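Local coordinates for lectin (Pleurotus ostreatus, PDB 6T0Q), which binds galactose-type sugars such as N-acetyl-D-galactosamine, probably through two related calcium-binding domains that resemble carbohydrate-binding modules, at residues Q26-S31 / S130-F135; Y83-R88 / T108-A113; F218-N223 / D307-A312; Y245-T250 / T271-A276. All coordinates share one frame; numbering follows the deposited sequence.

Interaction 1: residues Q26-S31 / S130-F135. Unlike the reference sequence in segment 26-31: Ser31 (reference Asn).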
loop_
_atom_site.group_PDB
_atom_site.type_symbol
_atom_site.label_atom_id
_atom_site.label_comp_id
_atom_site.label_asym_id
_atom_site.label_seq_id
_atom_site.Cartn_x
_atom_site.Cartn_y
_atom_site.Cartn_z
ATOM N N GLN A 26 -6.058 3.792 -27.058
ATOM C CA GLN A 26 -5.689 4.013 -28.459
ATOM C C GLN A 26 -5.019 2.771 -29.031
ATOM O O GLN A 26 -3.911 2.414 -28.599
ATOM C CB GLN A 26 -4.751 5.219 -28.605
ATOM C CG GLN A 26 -4.244 5.393 -30.047
ATOM C CD GLN A 26 -3.164 6.468 -30.199
ATOM O OE1 GLN A 26 -2.973 7.305 -29.317
ATOM N NE2 GLN A 26 -2.447 6.434 -31.321
ATOM N N PRO A 27 -5.629 2.099 -30.005
ATOM C CA PRO A 27 -5.041 0.862 -30.531
ATOM C C PRO A 27 -3.698 1.115 -31.197
ATOM O O PRO A 27 -3.526 2.085 -31.935
ATOM C CB PRO A 27 -6.082 0.389 -31.552
ATOM C CG PRO A 27 -7.377 0.996 -31.083
ATOM C CD PRO A 27 -6.955 2.368 -30.582
ATOM N N ALA A 28 -2.733 0.243 -30.905
ATOM C CA ALA A 28 -1.542 0.160 -31.741
ATOM C C ALA A 28 -1.913 -0.550 -33.037
ATOM O O ALA A 28 -2.630 -1.552 -33.017
ATOM C CB ALA A 28 -0.418 -0.587 -31.018
ATOM N N LEU A 29 -1.462 -0.011 -34.165
ATOM C CA LEU A 29 -1.810 -0.528 -35.482
ATOM C C LEU A 29 -0.563 -1.048 -36.185
ATOM O O LEU A 29 0.536 -0.527 -35.988
ATOM C CB LEU A 29 -2.454 0.562 -36.345
ATOM C CG LEU A 29 -3.597 1.317 -35.664
ATOM C CD1 LEU A 29 -3.970 2.568 -36.473
ATOM C CD2 LEU A 29 -4.795 0.391 -35.488
ATOM N N LEU A 30 -0.750 -2.044 -37.045
ATOM C CA LEU A 30 0.344 -2.639 -37.804
ATOM C C LEU A 30 0.508 -2.026 -39.187
ATOM O O LEU A 30 1.429 -2.416 -39.916
ATOM C CB LEU A 30 0.122 -4.147 -37.933
ATOM C CG LEU A 30 0.285 -4.951 -36.636
ATOM C CD1 LEU A 30 -0.045 -6.403 -36.927
ATOM C CD2 LEU A 30 1.705 -4.814 -36.093
ATOM N N SER A 31 -0.349 -1.064 -39.546
ATOM C CA SER A 31 -0.449 -0.585 -40.928
ATOM C C SER A 31 0.870 -0.036 -41.452
ATOM O O SER A 31 1.163 -0.154 -42.649
ATOM C CB SER A 31 -1.527 0.499 -41.028
ATOM O OG SER A 31 -2.753 0.031 -40.484
ATOM N N SER A 130 4.570 -3.406 -34.017
ATOM C CA SER A 130 4.358 -1.992 -33.745
ATOM C C SER A 130 4.497 -1.761 -32.252
ATOM O O SER A 130 3.982 -2.541 -31.444
ATOM C CB SER A 130 2.964 -1.486 -34.180
ATOM O OG SER A 130 2.945 -1.183 -35.563
ATOM N N ILE A 131 5.150 -0.665 -31.905
ATOM C CA ILE A 131 5.383 -0.268 -30.523
ATOM C C ILE A 131 4.794 1.128 -30.383
ATOM O O ILE A 131 5.385 2.106 -30.856
ATOM C CB ILE A 131 6.877 -0.283 -30.180
ATOM C CG1 ILE A 131 7.476 -1.651 -30.525
ATOM C CG2 ILE A 131 7.109 0.108 -28.718
ATOM C CD1 ILE A 131 8.992 -1.604 -30.700
ATOM N N LEU A 132 3.623 1.236 -29.766
ATOM C CA LEU A 132 2.992 2.533 -29.560
ATOM C C LEU A 132 3.417 3.047 -28.188
ATOM O O LEU A 132 2.949 2.547 -27.158
ATOM C CB LEU A 132 1.474 2.435 -29.674
ATOM C CG LEU A 132 0.685 3.717 -29.376
ATOM C CD1 LEU A 132 1.093 4.844 -30.315
ATOM C CD2 LEU A 132 -0.809 3.443 -29.487
ATOM N N VAL A 133 4.303 4.041 -28.179
ATOM C CA VAL A 133 4.880 4.582 -26.951
ATOM C C VAL A 133 4.027 5.752 -26.481
ATOM O O VAL A 133 3.721 6.655 -27.262
ATOM C CB VAL A 133 6.336 5.031 -27.180
ATOM C CG1 VAL A 133 6.865 5.802 -25.962
ATOM C CG2 VAL A 133 7.234 3.841 -27.501
ATOM N N HIS A 134 3.661 5.751 -25.204
ATOM C CA HIS A 134 2.964 6.874 -24.590
ATOM C C HIS A 134 3.955 7.686 -23.769
ATOM O O HIS A 134 4.751 7.116 -23.015
ATOM C CB HIS A 134 1.814 6.376 -23.725
ATOM C CG HIS A 134 0.849 5.527 -24.485
ATOM N ND1 HIS A 134 -0.118 6.063 -25.308
ATOM C CD2 HIS A 134 0.743 4.182 -24.600
ATOM C CE1 HIS A 134 -0.800 5.083 -25.873
ATOM N NE2 HIS A 134 -0.298 3.932 -25.461
ATOM N N PHE A 135 3.914 9.008 -23.935
ATOM C CA PHE A 135 4.859 9.920 -23.307
ATOM C C PHE A 135 4.228 10.626 -22.106
ATOM O O PHE A 135 3.009 10.629 -21.921
ATOM C CB PHE A 135 5.360 10.944 -24.330
ATOM C CG PHE A 135 6.084 10.326 -25.497
ATOM C CD1 PHE A 135 7.375 9.835 -25.348
ATOM C CD2 PHE A 135 5.479 10.236 -26.741
ATOM C CE1 PHE A 135 8.047 9.264 -26.411
ATOM C CE2 PHE A 135 6.151 9.667 -27.819
ATOM C CZ PHE A 135 7.428 9.179 -27.652
HETATM O O HOH W 1 -2.315 2.254 -26.444
#

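Interaction 2: residues Y83-R88 / T108-A113. With NAG (2-acetamido-2-deoxy-beta-D-glucopyranose), chain E.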
loop_
_atom_site.group_PDB
_atom_site.type_symbol
_atom_site.label_atom_id
_atom_site.label_comp_id
_atom_site.label_asym_id
_atom_site.label_seq_id
_atom_site.Cartn_x
_atom_site.Cartn_y
_atom_site.Cartn_z
ATOM N N TYR A 83 11.669 -8.968 -25.966
ATOM C CA TYR A 83 12.375 -8.442 -24.800
ATOM C C TYR A 83 12.335 -6.919 -24.792
ATOM O O TYR A 83 12.434 -6.279 -25.845
ATOM C CB TYR A 83 13.837 -8.871 -24.786
ATOM C CG TYR A 83 14.082 -10.361 -24.771
ATOM C CD1 TYR A 83 14.188 -11.076 -25.958
ATOM C CD2 TYR A 83 14.254 -11.041 -23.574
ATOM C CE1 TYR A 83 14.435 -12.433 -25.955
ATOM C CE2 TYR A 83 14.508 -12.406 -23.560
ATOM C CZ TYR A 83 14.600 -13.089 -24.755
ATOM O OH TYR A 83 14.844 -14.436 -24.759
ATOM N N VAL A 84 12.237 -6.332 -23.599
ATOM C CA VAL A 84 12.316 -4.883 -23.454
ATOM C C VAL A 84 13.320 -4.565 -22.354
ATOM O O VAL A 84 13.132 -4.966 -21.198
ATOM C CB VAL A 84 10.948 -4.254 -23.152
ATOM C CG1 VAL A 84 11.100 -2.741 -22.978
ATOM C CG2 VAL A 84 9.961 -4.561 -24.306
ATOM N N ASN A 85 14.391 -3.857 -22.720
ATOM C CA ASN A 85 15.460 -3.499 -21.788
ATOM C C ASN A 85 15.976 -4.729 -21.050
ATOM O O ASN A 85 16.224 -4.699 -19.845
ATOM C CB ASN A 85 14.990 -2.419 -20.812
ATOM C CG ASN A 85 14.688 -1.120 -21.514
ATOM O OD1 ASN A 85 15.449 -0.700 -22.390
ATOM N ND2 ASN A 85 13.563 -0.490 -21.168
ATOM N N GLY A 86 16.110 -5.835 -21.784
ATOM C CA GLY A 86 16.667 -7.060 -21.258
ATOM C C GLY A 86 15.689 -7.970 -20.552
ATOM O O GLY A 86 16.084 -9.059 -20.123
ATOM N N VAL A 87 14.428 -7.569 -20.417
ATOM C CA VAL A 87 13.421 -8.351 -19.705
ATOM C C VAL A 87 12.519 -9.029 -20.724
ATOM O O VAL A 87 11.977 -8.364 -21.616
ATOM C CB VAL A 87 12.601 -7.457 -18.758
ATOM C CG1 VAL A 87 11.517 -8.273 -18.048
ATOM C CG2 VAL A 87 13.519 -6.760 -17.747
ATOM N N ARG A 88 12.346 -10.346 -20.597
ATOM C CA ARG A 88 11.419 -11.053 -21.478
ATOM C C ARG A 88 9.985 -10.663 -21.137
ATOM O O ARG A 88 9.546 -10.836 -19.998
ATOM C CB ARG A 88 11.587 -12.566 -21.364
ATOM C CG ARG A 88 10.646 -13.331 -22.302
ATOM C CD ARG A 88 10.718 -14.839 -22.068
ATOM N NE ARG A 88 10.307 -15.171 -20.707
ATOM C CZ ARG A 88 10.643 -16.292 -20.073
ATOM N NH1 ARG A 88 11.394 -17.203 -20.681
ATOM N NH2 ARG A 88 10.230 -16.499 -18.829
ATOM N N THR A 108 14.139 7.884 -21.360
ATOM C CA THR A 108 14.784 8.540 -22.498
ATOM C C THR A 108 15.201 7.615 -23.641
ATOM O O THR A 108 15.324 8.087 -24.782
ATOM C CB THR A 108 16.019 9.332 -22.034
ATOM O OG1 THR A 108 16.997 8.432 -21.503
ATOM C CG2 THR A 108 15.627 10.340 -20.961
ATOM N N TRP A 109 15.461 6.339 -23.378
ATOM C CA TRP A 109 15.768 5.391 -24.443
ATOM C C TRP A 109 15.316 4.011 -23.997
ATOM O O TRP A 109 15.262 3.725 -22.797
ATOM C CB TRP A 109 17.266 5.369 -24.807
ATOM C CG TRP A 109 18.189 4.945 -23.675
ATOM C CD1 TRP A 109 18.878 5.774 -22.831
ATOM C CD2 TRP A 109 18.540 3.605 -23.287
ATOM N NE1 TRP A 109 19.614 5.036 -21.937
ATOM C CE2 TRP A 109 19.428 3.703 -22.194
ATOM C CE3 TRP A 109 18.178 2.332 -23.749
ATOM C CZ2 TRP A 109 19.963 2.579 -21.552
ATOM C CZ3 TRP A 109 18.707 1.210 -23.106
ATOM C CH2 TRP A 109 19.595 1.345 -22.021
ATOM N N ASN A 110 14.988 3.156 -24.968
ATOM C CA ASN A 110 14.536 1.804 -24.660
ATOM C C ASN A 110 15.058 0.827 -25.702
ATOM O O ASN A 110 14.964 1.084 -26.908
ATOM C CB ASN A 110 13.006 1.744 -24.578
ATOM C CG ASN A 110 12.470 2.506 -23.384
ATOM O OD1 ASN A 110 12.483 2.000 -22.265
ATOM N ND2 ASN A 110 12.024 3.740 -23.609
ATOM N N LEU A 111 15.603 -0.293 -25.231
ATOM C CA LEU A 111 16.144 -1.329 -26.104
ATOM C C LEU A 111 15.086 -2.407 -26.310
ATOM O O LEU A 111 14.723 -3.121 -25.368
ATOM C CB LEU A 111 17.416 -1.935 -25.516
ATOM C CG LEU A 111 17.964 -3.067 -26.386
ATOM C CD1 LEU A 111 18.519 -2.514 -27.712
ATOM C CD2 LEU A 111 19.025 -3.839 -25.626
ATOM N N PHE A 112 14.602 -2.535 -27.545
ATOM C CA PHE A 112 13.674 -3.598 -27.904
ATOM C C PHE A 112 14.451 -4.703 -28.608
ATOM O O PHE A 112 15.285 -4.425 -29.476
ATOM C CB PHE A 112 12.548 -3.053 -28.784
ATOM C CG PHE A 112 11.740 -1.980 -28.104
ATOM C CD1 PHE A 112 12.140 -0.648 -28.156
ATOM C CD2 PHE A 112 10.615 -2.312 -27.362
ATOM C CE1 PHE A 112 11.420 0.339 -27.501
ATOM C CE2 PHE A 112 9.887 -1.324 -26.704
ATOM C CZ PHE A 112 10.289 -0.003 -26.775
ATOM N N ALA A 113 14.206 -5.947 -28.207
ATOM C CA ALA A 113 14.921 -7.070 -28.796
ATOM C C ALA A 113 13.942 -8.205 -29.030
ATOM O O ALA A 113 13.072 -8.467 -28.194
ATOM C CB ALA A 113 16.081 -7.544 -27.912
HETATM C C1 NAG E . 20.548 4.151 -26.648
HETATM C C2 NAG E . 21.698 3.601 -25.804
HETATM C C3 NAG E . 22.036 4.558 -24.657
HETATM C C4 NAG E . 22.297 5.970 -25.172
HETATM C C5 NAG E . 21.118 6.417 -26.039
HETATM C C6 NAG E . 21.330 7.764 -26.690
HETATM C C7 NAG E . 21.877 1.156 -25.814
HETATM C C8 NAG E . 21.432 -0.128 -25.174
HETATM N N2 NAG E . 21.375 2.278 -25.291
HETATM O O3 NAG E . 23.180 4.053 -23.979
HETATM O O5 NAG E . 20.877 5.475 -27.103
HETATM O O6 NAG E . 22.181 7.654 -27.823
HETATM O O7 NAG E . 22.643 1.175 -26.770
HETATM O O HOH W 2 15.765 -5.931 -24.627
#

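Interaction 3: residues F218-N223 / D307-A312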
loop_
_atom_site.group_PDB
_atom_site.type_symbol
_atom_site.label_atom_id
_atom_site.label_comp_id
_atom_site.label_asym_id
_atom_site.label_seq_id
_atom_site.Cartn_x
_atom_site.Cartn_y
_atom_site.Cartn_z
ATOM N N PHE A 218 -18.689 -1.404 -6.742
ATOM C CA PHE A 218 -17.688 -2.465 -6.730
ATOM C C PHE A 218 -16.308 -1.836 -6.599
ATOM O O PHE A 218 -16.043 -0.793 -7.200
ATOM C CB PHE A 218 -17.757 -3.307 -8.014
ATOM C CG PHE A 218 -19.125 -3.883 -8.277
ATOM C CD1 PHE A 218 -20.078 -3.152 -8.967
ATOM C CD2 PHE A 218 -19.461 -5.142 -7.805
ATOM C CE1 PHE A 218 -21.345 -3.670 -9.197
ATOM C CE2 PHE A 218 -20.728 -5.668 -8.020
ATOM C CZ PHE A 218 -21.671 -4.933 -8.726
ATOM N N ARG A 219 -15.433 -2.474 -5.817
ATOM C CA ARG A 219 -14.108 -1.935 -5.536
ATOM C C ARG A 219 -13.055 -3.029 -5.601
ATOM O O ARG A 219 -13.279 -4.148 -5.129
ATOM C CB ARG A 219 -14.040 -1.280 -4.146
ATOM C CG ARG A 219 -14.785 0.035 -4.020
ATOM C CD ARG A 219 -14.816 0.498 -2.560
ATOM N NE ARG A 219 -13.473 0.665 -1.999
ATOM C CZ ARG A 219 -12.759 1.784 -2.078
ATOM N NH1 ARG A 219 -13.251 2.852 -2.705
ATOM N NH2 ARG A 219 -11.551 1.835 -1.528
ATOM N N LYS A 220 -11.898 -2.687 -6.158
ATOM C CA LYS A 220 -10.735 -3.566 -6.155
ATOM C C LYS A 220 -9.483 -2.717 -5.990
ATOM O O LYS A 220 -9.289 -1.744 -6.724
ATOM C CB LYS A 220 -10.653 -4.396 -7.441
ATOM C CG LYS A 220 -9.400 -5.268 -7.558
ATOM C CD LYS A 220 -9.452 -6.481 -6.627
ATOM C CE LYS A 220 -8.199 -7.332 -6.808
ATOM N NZ LYS A 220 -8.181 -8.486 -5.885
ATOM N N THR A 221 -8.643 -3.081 -5.026
ATOM C CA THR A 221 -7.389 -2.384 -4.773
ATOM C C THR A 221 -6.211 -3.275 -5.139
ATOM O O THR A 221 -6.205 -4.467 -4.828
ATOM C CB THR A 221 -7.286 -1.973 -3.301
ATOM O OG1 THR A 221 -8.335 -1.050 -3.007
ATOM C CG2 THR A 221 -5.932 -1.312 -3.005
ATOM N N VAL A 222 -5.215 -2.701 -5.800
ATOM C CA VAL A 222 -3.941 -3.372 -6.026
ATOM C C VAL A 222 -2.876 -2.582 -5.277
ATOM O O VAL A 222 -2.768 -1.363 -5.447
ATOM C CB VAL A 222 -3.609 -3.491 -7.527
ATOM C CG1 VAL A 222 -2.275 -4.213 -7.724
ATOM C CG2 VAL A 222 -4.739 -4.249 -8.254
ATOM N N ASN A 223 -2.103 -3.271 -4.438
ATOM C CA ASN A 223 -1.131 -2.563 -3.596
ATOM C C ASN A 223 0.078 -3.484 -3.420
ATOM O O ASN A 223 0.205 -4.209 -2.436
ATOM C CB ASN A 223 -1.757 -2.155 -2.258
ATOM C CG ASN A 223 -0.753 -1.568 -1.270
ATOM O OD1 ASN A 223 -0.871 -1.795 -0.064
ATOM N ND2 ASN A 223 0.220 -0.806 -1.767
ATOM N N ASP A 307 -14.011 -10.720 -10.159
ATOM C CA ASP A 307 -14.222 -12.022 -9.539
ATOM C C ASP A 307 -14.681 -11.777 -8.101
ATOM O O ASP A 307 -14.974 -10.640 -7.713
ATOM C CB ASP A 307 -12.950 -12.882 -9.637
ATOM C CG ASP A 307 -11.728 -12.226 -8.962
ATOM O OD1 ASP A 307 -11.903 -11.383 -8.062
ATOM O OD2 ASP A 307 -10.582 -12.554 -9.340
ATOM N N ALA A 308 -14.735 -12.841 -7.295
ATOM C CA ALA A 308 -15.234 -12.693 -5.926
ATOM C C ALA A 308 -14.262 -11.973 -5.000
ATOM O O ALA A 308 -14.620 -11.709 -3.844
ATOM C CB ALA A 308 -15.592 -14.064 -5.342
ATOM N N SER A 309 -13.053 -11.631 -5.461
ATOM C CA SER A 309 -12.151 -10.844 -4.630
ATOM C C SER A 309 -12.494 -9.363 -4.648
ATOM O O SER A 309 -11.947 -8.609 -3.844
ATOM C CB SER A 309 -10.693 -11.037 -5.066
ATOM O OG SER A 309 -10.382 -10.266 -6.222
ATOM N N TRP A 310 -13.385 -8.932 -5.535
ATOM C CA TRP A 310 -13.872 -7.562 -5.506
ATOM C C TRP A 310 -14.858 -7.391 -4.354
ATOM O O TRP A 310 -15.590 -8.314 -4.007
ATOM C CB TRP A 310 -14.549 -7.211 -6.835
ATOM C CG TRP A 310 -13.576 -7.043 -7.988
ATOM C CD1 TRP A 310 -12.683 -7.965 -8.458
ATOM C CD2 TRP A 310 -13.410 -5.875 -8.798
ATOM N NE1 TRP A 310 -11.967 -7.437 -9.523
ATOM C CE2 TRP A 310 -12.402 -6.157 -9.749
ATOM C CE3 TRP A 310 -14.011 -4.606 -8.806
ATOM C CZ2 TRP A 310 -11.990 -5.220 -10.701
ATOM C CZ3 TRP A 310 -13.600 -3.680 -9.753
ATOM C CH2 TRP A 310 -12.602 -3.992 -10.687
ATOM N N LYS A 311 -14.864 -6.203 -3.755
ATOM C CA LYS A 311 -15.885 -5.863 -2.769
ATOM C C LYS A 311 -17.061 -5.186 -3.464
ATOM O O LYS A 311 -16.897 -4.520 -4.487
ATOM C CB LYS A 311 -15.321 -4.942 -1.683
ATOM C CG LYS A 311 -14.148 -5.536 -0.912
ATOM C CD LYS A 311 -14.442 -6.964 -0.503
ATOM C CE LYS A 311 -14.466 -7.138 1.001
ATOM N NZ LYS A 311 -14.845 -8.539 1.341
ATOM N N ALA A 312 -18.251 -5.356 -2.890
ATOM C CA ALA A 312 -19.487 -4.891 -3.502
ATOM C C ALA A 312 -20.447 -4.422 -2.414
ATOM O O ALA A 312 -20.380 -4.891 -1.277
ATOM C CB ALA A 312 -20.142 -6.005 -4.336
#

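Interaction 4: residues Y245-T250 / T271-A276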
loop_
_atom_site.group_PDB
_atom_site.type_symbol
_atom_site.label_atom_id
_atom_site.label_comp_id
_atom_site.label_asym_id
_atom_site.label_seq_id
_atom_site.Cartn_x
_atom_site.Cartn_y
_atom_site.Cartn_z
ATOM N N TYR A 245 -13.969 4.508 -12.034
ATOM C CA TYR A 245 -13.071 5.429 -11.346
ATOM C C TYR A 245 -11.758 4.730 -11.014
ATOM O O TYR A 245 -11.728 3.522 -10.758
ATOM C CB TYR A 245 -13.691 5.946 -10.030
ATOM C CG TYR A 245 -15.061 6.567 -10.186
ATOM C CD1 TYR A 245 -16.199 5.773 -10.275
ATOM C CD2 TYR A 245 -15.214 7.951 -10.237
ATOM C CE1 TYR A 245 -17.455 6.335 -10.417
ATOM C CE2 TYR A 245 -16.463 8.525 -10.378
ATOM C CZ TYR A 245 -17.581 7.713 -10.471
ATOM O OH TYR A 245 -18.829 8.279 -10.614
ATOM N N VAL A 246 -10.667 5.500 -10.990
ATOM C CA VAL A 246 -9.387 5.019 -10.477
ATOM C C VAL A 246 -8.844 6.066 -9.509
ATOM O O VAL A 246 -8.734 7.247 -9.858
ATOM C CB VAL A 246 -8.370 4.706 -11.599
ATOM C CG1 VAL A 246 -7.989 5.940 -12.375
ATOM C CG2 VAL A 246 -7.120 4.061 -11.016
ATOM N N ASN A 247 -8.554 5.635 -8.280
ATOM C CA ASN A 247 -8.121 6.529 -7.203
ATOM C C ASN A 247 -9.043 7.740 -7.069
ATOM O O ASN A 247 -8.599 8.866 -6.838
ATOM C CB ASN A 247 -6.672 6.954 -7.412
ATOM C CG ASN A 247 -5.742 5.769 -7.436
ATOM O OD1 ASN A 247 -5.940 4.812 -6.684
ATOM N ND2 ASN A 247 -4.744 5.800 -8.324
ATOM N N GLY A 248 -10.345 7.507 -7.233
ATOM C CA GLY A 248 -11.338 8.552 -7.070
ATOM C C GLY A 248 -11.566 9.434 -8.278
ATOM O O GLY A 248 -12.518 10.224 -8.274
ATOM N N ALA A 249 -10.734 9.338 -9.308
ATOM C CA ALA A 249 -10.899 10.156 -10.499
ATOM C C ALA A 249 -11.741 9.412 -11.529
ATOM O O ALA A 249 -11.583 8.203 -11.718
ATOM C CB ALA A 249 -9.539 10.522 -11.094
ATOM N N THR A 250 -12.641 10.143 -12.184
ATOM C CA THR A 250 -13.495 9.550 -13.203
ATOM C C THR A 250 -12.664 9.146 -14.410
ATOM O O THR A 250 -11.910 9.955 -14.949
ATOM C CB THR A 250 -14.579 10.532 -13.628
ATOM O OG1 THR A 250 -15.306 10.958 -12.475
ATOM C CG2 THR A 250 -15.542 9.858 -14.602
ATOM N N THR A 271 2.385 2.696 -5.885
ATOM C CA THR A 271 2.224 1.518 -5.034
ATOM C C THR A 271 0.786 1.144 -4.684
ATOM O O THR A 271 0.559 -0.013 -4.313
ATOM C CB THR A 271 3.008 1.684 -3.722
ATOM O OG1 THR A 271 2.561 2.860 -3.030
ATOM C CG2 THR A 271 4.505 1.779 -4.000
ATOM N N PHE A 272 -0.186 2.048 -4.792
ATOM C CA PHE A 272 -1.529 1.778 -4.283
ATOM C C PHE A 272 -2.544 2.364 -5.253
ATOM O O PHE A 272 -2.580 3.582 -5.441
ATOM C CB PHE A 272 -1.693 2.383 -2.871
ATOM C CG PHE A 272 -2.975 2.000 -2.155
ATOM C CD1 PHE A 272 -4.192 2.575 -2.501
ATOM C CD2 PHE A 272 -2.946 1.105 -1.089
ATOM C CE1 PHE A 272 -5.368 2.232 -1.820
ATOM C CE2 PHE A 272 -4.106 0.766 -0.401
ATOM C CZ PHE A 272 -5.322 1.330 -0.767
ATOM N N ASN A 273 -3.383 1.508 -5.846
ATOM C CA ASN A 273 -4.391 1.955 -6.804
ATOM C C ASN A 273 -5.706 1.233 -6.572
ATOM O O ASN A 273 -5.730 0.003 -6.470
ATOM C CB ASN A 273 -3.915 1.728 -8.245
ATOM C CG ASN A 273 -2.730 2.593 -8.589
ATOM O OD1 ASN A 273 -2.886 3.772 -8.897
ATOM N ND2 ASN A 273 -1.535 2.026 -8.505
ATOM N N THR A 274 -6.796 2.000 -6.528
ATOM C CA THR A 274 -8.133 1.476 -6.266
ATOM C C THR A 274 -9.028 1.716 -7.475
ATOM O O THR A 274 -9.217 2.864 -7.895
ATOM C CB THR A 274 -8.756 2.128 -5.028
ATOM O OG1 THR A 274 -8.065 1.691 -3.851
ATOM C CG2 THR A 274 -10.233 1.728 -4.916
ATOM N N PHE A 275 -9.586 0.641 -8.016
ATOM C CA PHE A 275 -10.531 0.709 -9.118
ATOM C C PHE A 275 -11.932 0.603 -8.537
ATOM O O PHE A 275 -12.202 -0.295 -7.735
ATOM C CB PHE A 275 -10.255 -0.415 -10.123
ATOM C CG PHE A 275 -8.839 -0.393 -10.662
ATOM C CD1 PHE A 275 -7.804 -0.986 -9.958
ATOM C CD2 PHE A 275 -8.545 0.246 -11.855
ATOM C CE1 PHE A 275 -6.490 -0.948 -10.441
ATOM C CE2 PHE A 275 -7.237 0.289 -12.346
ATOM C CZ PHE A 275 -6.216 -0.308 -11.642
ATOM N N ALA A 276 -12.814 1.525 -8.916
ATOM C CA ALA A 276 -14.166 1.525 -8.373
ATOM C C ALA A 276 -15.180 1.679 -9.491
ATOM O O ALA A 276 -14.964 2.437 -10.441
ATOM C CB ALA A 276 -14.358 2.635 -7.333
HETATM O O HOH W 3 -11.417 4.769 -7.505
#

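Interaction 1: residues Q26-S31 / S130-F135
Leu132 turns CG anti to its backbone N (chi1 176°), and Gln26 does likewise with its chain extended beyond CG; the two side chains then cross at about a right angle. Branch CD2 of Leu132 does the touching: it lies 3.4 Å from Gln26 O and 3.9 Å from Gln26 NE2. Closer to the strand, Leu132 CB meets Ala28 CB at 3.8 Å. Ser130 holds OG beside its own backbone N (chi1 -82°), where the hydroxyl donates to Leu29 O; the modelled 2.5 Å is short and its exact length doubtful. Leu30 CD2 packs 3.8 Å from Ser130 N. A water links the far end, donating to Gln26 O at 2.7 Å and lying in the plane of the His134 ring, 2.8 Å from NE2. The contact thus lays the loop between strands 23-24 and 34-37 over one face of the four-stranded antiparallel sheet that holds strand 126-135. Arg23 and Ser140 engage Gln26 OE1, and Ala28 pairs through its backbone with the C-terminal Ala353. No backbone-to-backbone bond joins the two segments: the loop does not extend the sheet, but is held by apolar packing, with carbonyls of Gln26 and Leu29 satisfied by a water and a hydroxyl.

Interaction 2: residues Y83-R88 / T108-A113
Asn85 reaches to the neighbouring strand with its side-chain amide, OD1 accepting from Leu111 N at 2.9 Å as a strand carbonyl would. It sits in the type I' turn (Val84 to Val87) of a beta-hairpin whose first arm runs antiparallel to strand 109-118. The Leu111 N-H points almost straight at OD1 (172°) but from above the amide plane. Asn85 ND2 donates in its own plane to a lone pair of Asn110 OD1 at 2.9 Å, and Gln106 N also donates there. Asn85 N donates to Leu111 O at 2.8 Å, so both backbone groups of Leu111 are held; a water joins the same oxygen to Gly86 N. Tyr83 and Ala113 form a hydrogen-bonded pair; Val84 and Phe112 point to the other face, Val84 CG2 3.9 Å from Phe112 CD2. Trp109 lies against an N-acetylglucosamine beside Asn58, Thr60 and Pro163, consistent with an Asn58-linked glycan (Asn-Ile-Thr sequon); the sugar's N2 stands over one indole face, toward the rim, 3.5 Å from Trp109 CE3.

Interaction 3: residues F218-N223 / D307-A312
Strands 214-222 and 311-313 run antiparallel in the seven-stranded sheet, meeting where Arg219 and Lys311 form a hydrogen-bonded pair: Arg219 N donates to Lys311 O at 2.8 Å and Lys311 N to Arg219 O at 2.9 Å. Phe218 and Ala312 form the next, non-hydrogen-bonded pair, Phe218 CD2 3.6 Å from Ala312 CB. Lys220 CB stands over the Trp310 indole face, 3.3 Å from the six-membered ring's centroid and 11° off its normal, a CH-pi contact with the side chains crossing at about a right angle. A type I turn from Asp307 to Trp310 leads into the second strand; in it Asp307 OD1 accepts from Ser309 N, an Asx turn. The same oxygen takes Ser309 OG on its syn lone pair, 2.6 Å away. Lys220, bent at chi2 (73°), then runs extended past the indole, NZ donating to Ser309 OG at 2.9 Å. Trp310 NE1 bonds to Val305 O; Arg219, on the other face, forms a salt bridge with Glu327 and donates to Pro322 O.

Interaction 4: residues Y245-T250 / T271-A276
Asn247 and Asn273 meet with amide planes turned 35° against each other, where a beta-hairpin with a type I' turn (Val246 to Ala249) lies against strand 273-281. Asn247 ND2 donates to Asn273 OD1 at 2.8 Å, keeping it in its own amide plane. With CG beside its backbone N (chi1 -60°), Asn247 also brings OD1 to Thr274 N at 2.9 Å, the donor tilted from the carbonyl plane, while Asn247 N donates to Thr274 O. Val246 and Phe275, a non-hydrogen-bonded pair, lie side by side, Val246 CG2 4.0 Å from Phe275 CE2. On the other face Tyr245 and Ala276 form a hydrogen-bonded pair; Tyr245 turns its ring edge to Ala276 O, CD1 3.6 Å away, and meets Phe320 edge-to-face. Phe272 reaches the dimer interface, its ring meeting Phe272 of the second subunit. Gly248 has a positive phi in the turn, where a side chain would collide with the preceding carbonyl oxygen. A water accepts from Gly248 N at 3.0 Å and donates to Thr274 O.

The four contacts form two groups in series along the chain. Interaction 2 is nested in the loop closed by interaction 1, their centres 16 Å apart; Ile131 CG2 touches Phe112 CE2 at 3.7 Å, joining the four-stranded sheet to the five-stranded sheet that holds strand 109-118. Interaction 4 is nested within interaction 3, with centres 11 Å apart; both use one sheet, where strands 214-222 and 273-281 are neighbours and Lys220 O probably accepts a hydrogen bond from Phe275 N. Between the groups, centres lie 25 to 32 Å apart without touching. Interactions 2 and 4 repeat the same asparagine-glycine hairpin geometry, consistent with two related halves, each with its own calcium site.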